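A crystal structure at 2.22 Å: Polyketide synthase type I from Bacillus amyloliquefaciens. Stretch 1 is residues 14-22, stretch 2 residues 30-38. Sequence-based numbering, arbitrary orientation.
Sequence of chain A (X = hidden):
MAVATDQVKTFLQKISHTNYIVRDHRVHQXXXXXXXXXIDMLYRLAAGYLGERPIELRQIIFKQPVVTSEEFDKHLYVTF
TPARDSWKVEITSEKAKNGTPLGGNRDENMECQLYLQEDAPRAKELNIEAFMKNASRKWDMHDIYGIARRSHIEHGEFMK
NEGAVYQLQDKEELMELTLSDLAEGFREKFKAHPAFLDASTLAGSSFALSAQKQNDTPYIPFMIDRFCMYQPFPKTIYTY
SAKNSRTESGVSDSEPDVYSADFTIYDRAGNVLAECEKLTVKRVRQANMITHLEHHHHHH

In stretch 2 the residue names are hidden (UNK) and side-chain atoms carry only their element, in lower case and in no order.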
# COMPACT_ATOMS: atom_id res chain seq x y z
N LYS A 14 4.05 -8.21 -15.16
CA LYS A 14 4.83 -9.31 -14.66
C LYS A 14 5.44 -9.09 -13.30
O LYS A 14 6.14 -8.17 -13.10
CB LYS A 14 5.94 -9.63 -15.63
CG LYS A 14 5.50 -9.77 -17.04
CD LYS A 14 6.55 -10.45 -17.87
CE LYS A 14 6.01 -10.85 -19.21
NZ LYS A 14 5.36 -9.71 -19.88
N ILE A 15 5.16 -9.94 -12.35
CA ILE A 15 5.80 -9.91 -11.05
C ILE A 15 6.69 -11.13 -10.89
O ILE A 15 6.24 -12.17 -10.56
CB ILE A 15 4.80 -9.88 -9.91
CG1 ILE A 15 3.90 -8.67 -9.97
CG2 ILE A 15 5.50 -9.93 -8.59
CD1 ILE A 15 4.61 -7.35 -10.07
N SER A 16 7.97 -10.99 -11.13
CA SER A 16 8.87 -12.11 -10.98
C SER A 16 9.38 -12.32 -9.57
O SER A 16 9.32 -11.45 -8.77
CB SER A 16 10.02 -11.98 -11.93
OG SER A 16 10.79 -10.87 -11.62
N HIS A 17 9.89 -13.49 -9.29
CA HIS A 17 10.45 -13.85 -8.00
C HIS A 17 11.61 -12.95 -7.60
O HIS A 17 11.82 -12.74 -6.46
CB HIS A 17 10.85 -15.35 -8.00
CG HIS A 17 11.31 -15.87 -6.69
ND1 HIS A 17 10.49 -15.97 -5.61
CD2 HIS A 17 12.51 -16.33 -6.29
CE1 HIS A 17 11.15 -16.47 -4.60
NE2 HIS A 17 12.39 -16.69 -4.98
N THR A 18 12.34 -12.43 -8.58
CA THR A 18 13.46 -11.54 -8.37
C THR A 18 13.12 -10.07 -8.25
O THR A 18 13.96 -9.25 -8.03
CB THR A 18 14.57 -11.70 -9.41
OG1 THR A 18 14.05 -11.53 -10.70
CG2 THR A 18 15.20 -13.04 -9.30
N ASN A 19 11.85 -9.72 -8.38
CA ASN A 19 11.43 -8.36 -8.19
C ASN A 19 11.80 -7.83 -6.80
O ASN A 19 11.54 -8.47 -5.84
CB ASN A 19 9.93 -8.23 -8.45
CG ASN A 19 9.47 -6.82 -8.52
OD1 ASN A 19 9.41 -6.16 -7.53
ND2 ASN A 19 9.16 -6.36 -9.70
N TYR A 20 12.41 -6.67 -6.74
CA TYR A 20 12.92 -6.15 -5.50
C TYR A 20 11.86 -6.04 -4.42
O TYR A 20 12.19 -6.16 -3.30
CB TYR A 20 13.62 -4.80 -5.64
CG TYR A 20 14.95 -4.78 -6.34
CD1 TYR A 20 16.07 -5.29 -5.77
CD2 TYR A 20 15.08 -4.20 -7.57
CE1 TYR A 20 17.28 -5.22 -6.39
CE2 TYR A 20 16.28 -4.15 -8.19
CZ TYR A 20 17.37 -4.67 -7.58
OH TYR A 20 18.53 -4.64 -8.15
N ILE A 21 10.61 -5.82 -4.81
CA ILE A 21 9.52 -5.70 -3.85
C ILE A 21 9.37 -6.97 -3.02
O ILE A 21 9.48 -6.95 -1.80
CB ILE A 21 8.19 -5.39 -4.55
CG1 ILE A 21 8.28 -4.06 -5.31
CG2 ILE A 21 7.05 -5.35 -3.54
CD1 ILE A 21 7.35 -3.98 -6.50
N VAL A 22 9.11 -8.08 -3.70
CA VAL A 22 8.94 -9.37 -3.03
C VAL A 22 10.25 -9.85 -2.41
O VAL A 22 10.24 -10.56 -1.41
CB VAL A 22 8.42 -10.45 -4.00
CG1 VAL A 22 7.07 -10.04 -4.58
CG2 VAL A 22 9.43 -10.69 -5.12
N UNK A 30 8.29 -16.17 3.20
CA UNK A 30 7.74 -16.33 1.88
C UNK A 30 7.62 -14.97 1.20
O UNK A 30 7.19 -14.05 1.81
c UNK A 30 6.58 -18.47 2.42
c UNK A 30 5.34 -19.00 3.06
c UNK A 30 6.41 -17.06 1.90
c UNK A 30 5.78 -17.06 0.55
N UNK A 31 8.01 -14.89 -0.06
CA UNK A 31 7.94 -13.64 -0.81
C UNK A 31 6.52 -13.38 -1.31
O UNK A 31 5.95 -14.18 -2.05
c UNK A 31 10.36 -13.85 -1.59
c UNK A 31 11.28 -13.74 -2.80
c UNK A 31 13.69 -14.02 -3.28
n UNK A 31 12.63 -14.23 -2.51
n UNK A 31 14.87 -14.50 -2.94
n UNK A 31 13.56 -13.33 -4.41
c UNK A 31 8.91 -13.67 -1.99
N UNK A 32 5.95 -12.25 -0.89
CA UNK A 32 4.60 -11.87 -1.29
C UNK A 32 4.57 -10.47 -1.89
O UNK A 32 5.55 -9.72 -1.79
c UNK A 32 3.66 -13.32 0.54
c UNK A 32 2.21 -11.59 -0.56
c UNK A 32 3.62 -11.94 -0.11
N UNK A 33 3.45 -10.11 -2.50
CA UNK A 33 3.29 -8.80 -3.11
C UNK A 33 2.37 -7.91 -2.28
O UNK A 33 1.17 -8.21 -2.14
c UNK A 33 2.76 -8.93 -4.54
c UNK A 33 2.69 -7.64 -5.35
c UNK A 33 3.99 -6.86 -5.24
c UNK A 33 2.36 -7.94 -6.81
N UNK A 34 2.95 -6.79 -1.72
CA UNK A 34 2.02 -5.96 -0.93
C UNK A 34 0.78 -5.57 -1.73
O UNK A 34 0.90 -5.22 -2.91
c UNK A 34 2.84 -4.71 -0.59
c UNK A 34 4.33 -6.12 -1.66
c UNK A 34 4.23 -5.21 -0.48
N UNK A 35 -0.38 -5.63 -1.10
CA UNK A 35 -1.63 -5.28 -1.76
C UNK A 35 -1.63 -3.85 -2.27
O UNK A 35 -2.21 -3.56 -3.32
N UNK A 36 -0.99 -2.96 -1.53
CA UNK A 36 -0.92 -1.57 -1.91
C UNK A 36 -0.00 -1.30 -3.08
O UNK A 36 -0.14 -0.34 -3.72
c UNK A 36 -1.70 -0.53 0.23
c UNK A 36 0.72 -1.01 -0.04
c UNK A 36 -0.57 -0.64 -0.73
N UNK A 37 0.95 -2.14 -3.31
CA UNK A 37 1.74 -2.11 -4.49
C UNK A 37 0.91 -1.96 -5.77
O UNK A 37 1.30 -1.30 -6.69
o UNK A 37 3.52 -3.45 -3.52
c UNK A 37 3.29 -3.53 -5.83
c UNK A 37 2.58 -3.41 -4.57
N UNK A 38 -0.24 -2.61 -5.82
CA UNK A 38 -1.13 -2.59 -6.97
C UNK A 38 -1.71 -1.24 -7.26
O UNK A 38 -2.09 -0.96 -8.36
c UNK A 38 -2.21 -3.64 -6.84
c UNK A 38 -0.99 -5.71 -7.68
c UNK A 38 -2.88 -5.89 -6.15
c UNK A 38 -1.73 -5.06 -6.55

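Position 30 carries four side-chain carbons, forked at the first, with one arm two carbons long. That beta branching with unequal arms defines isoleucine. Ile30 points away from stretch 1, and its side chain makes no contact there.

Position 31 has three carbons in a row, a nitrogen, then a carbon bearing two more nitrogens, a guanidinium at the end of an extended chain. It points toward stretch 1, its CB 3.8 Å from Val22 CB, and its planar end lies on the His17 ring. This is arginine. Arg31 NH1 donates to His17 O at 2.8 Å, with an N-H...acceptor angle of 131°.

At position 32 one carbon carries two others, three in all and no heteroatom: valine. The side chain of Val32 points away, so its contact is made by the backbone, Val32 O lying 3.2 Å from Val22 CG1.

Position 33 again shows four carbons, but the fork falls at the second, and the carbons at its end reach Ile15 and Ile21. The fork distinguishes leucine from isoleucine. Although its CA-to-CB bond runs sideways, the end of Leu33 comes nearer: CD2 lies 3.6 Å from Ile15 CG1, and CD1 lies 3.8 Å from Ile21 CG2.

Three carbons at position 34 close a ring onto the backbone nitrogen, and one ring carbon meets Ile21 CG2. Such a ring is unique to proline. Pro34 CD packs 3.4 Å from Ile21 CG2.

Position 35 has no side-chain atoms, not even a CB, and is therefore glycine; Gly35 makes no contact with stretch 1.

Position 36 repeats the pattern of one carbon carrying two, so it is valine. The side chain of Val36 is out of reach of stretch 1.

At position 37 the first carbon bears one oxygen and one carbon, and the oxygen faces Ile21 CG2. This is the signature of threonine. Thr37 points toward stretch 1, and its OG1 is 4.0 Å from Ile21 CG2, a contact without a hydrogen bond.

Position 38 holds four carbons forked at the second: leucine. The end of the Leu38 side chain comes nearer than its sideways CA-to-CB bond suggests, but makes no contact.

The contact, 458 Å² summed over both sides, combines a polar clamp with an apolar patch. Arg31 lies flat on His17, with centres 3.9 Å apart and planes at 14°, while its NH1 also binds the carbonyl of the same residue. His17 NE2 and Arg31 NE, 3.5 Å apart, have too poor an angle for a hydrogen bond, as face-to-face stacking would lead one to expect. Leu33 meanwhile bridges Ile15 and Ile21 through its two methyls, and Pro34 extends the packing along Ile21.

Stretch 2 30-38: IRVLPGVTL
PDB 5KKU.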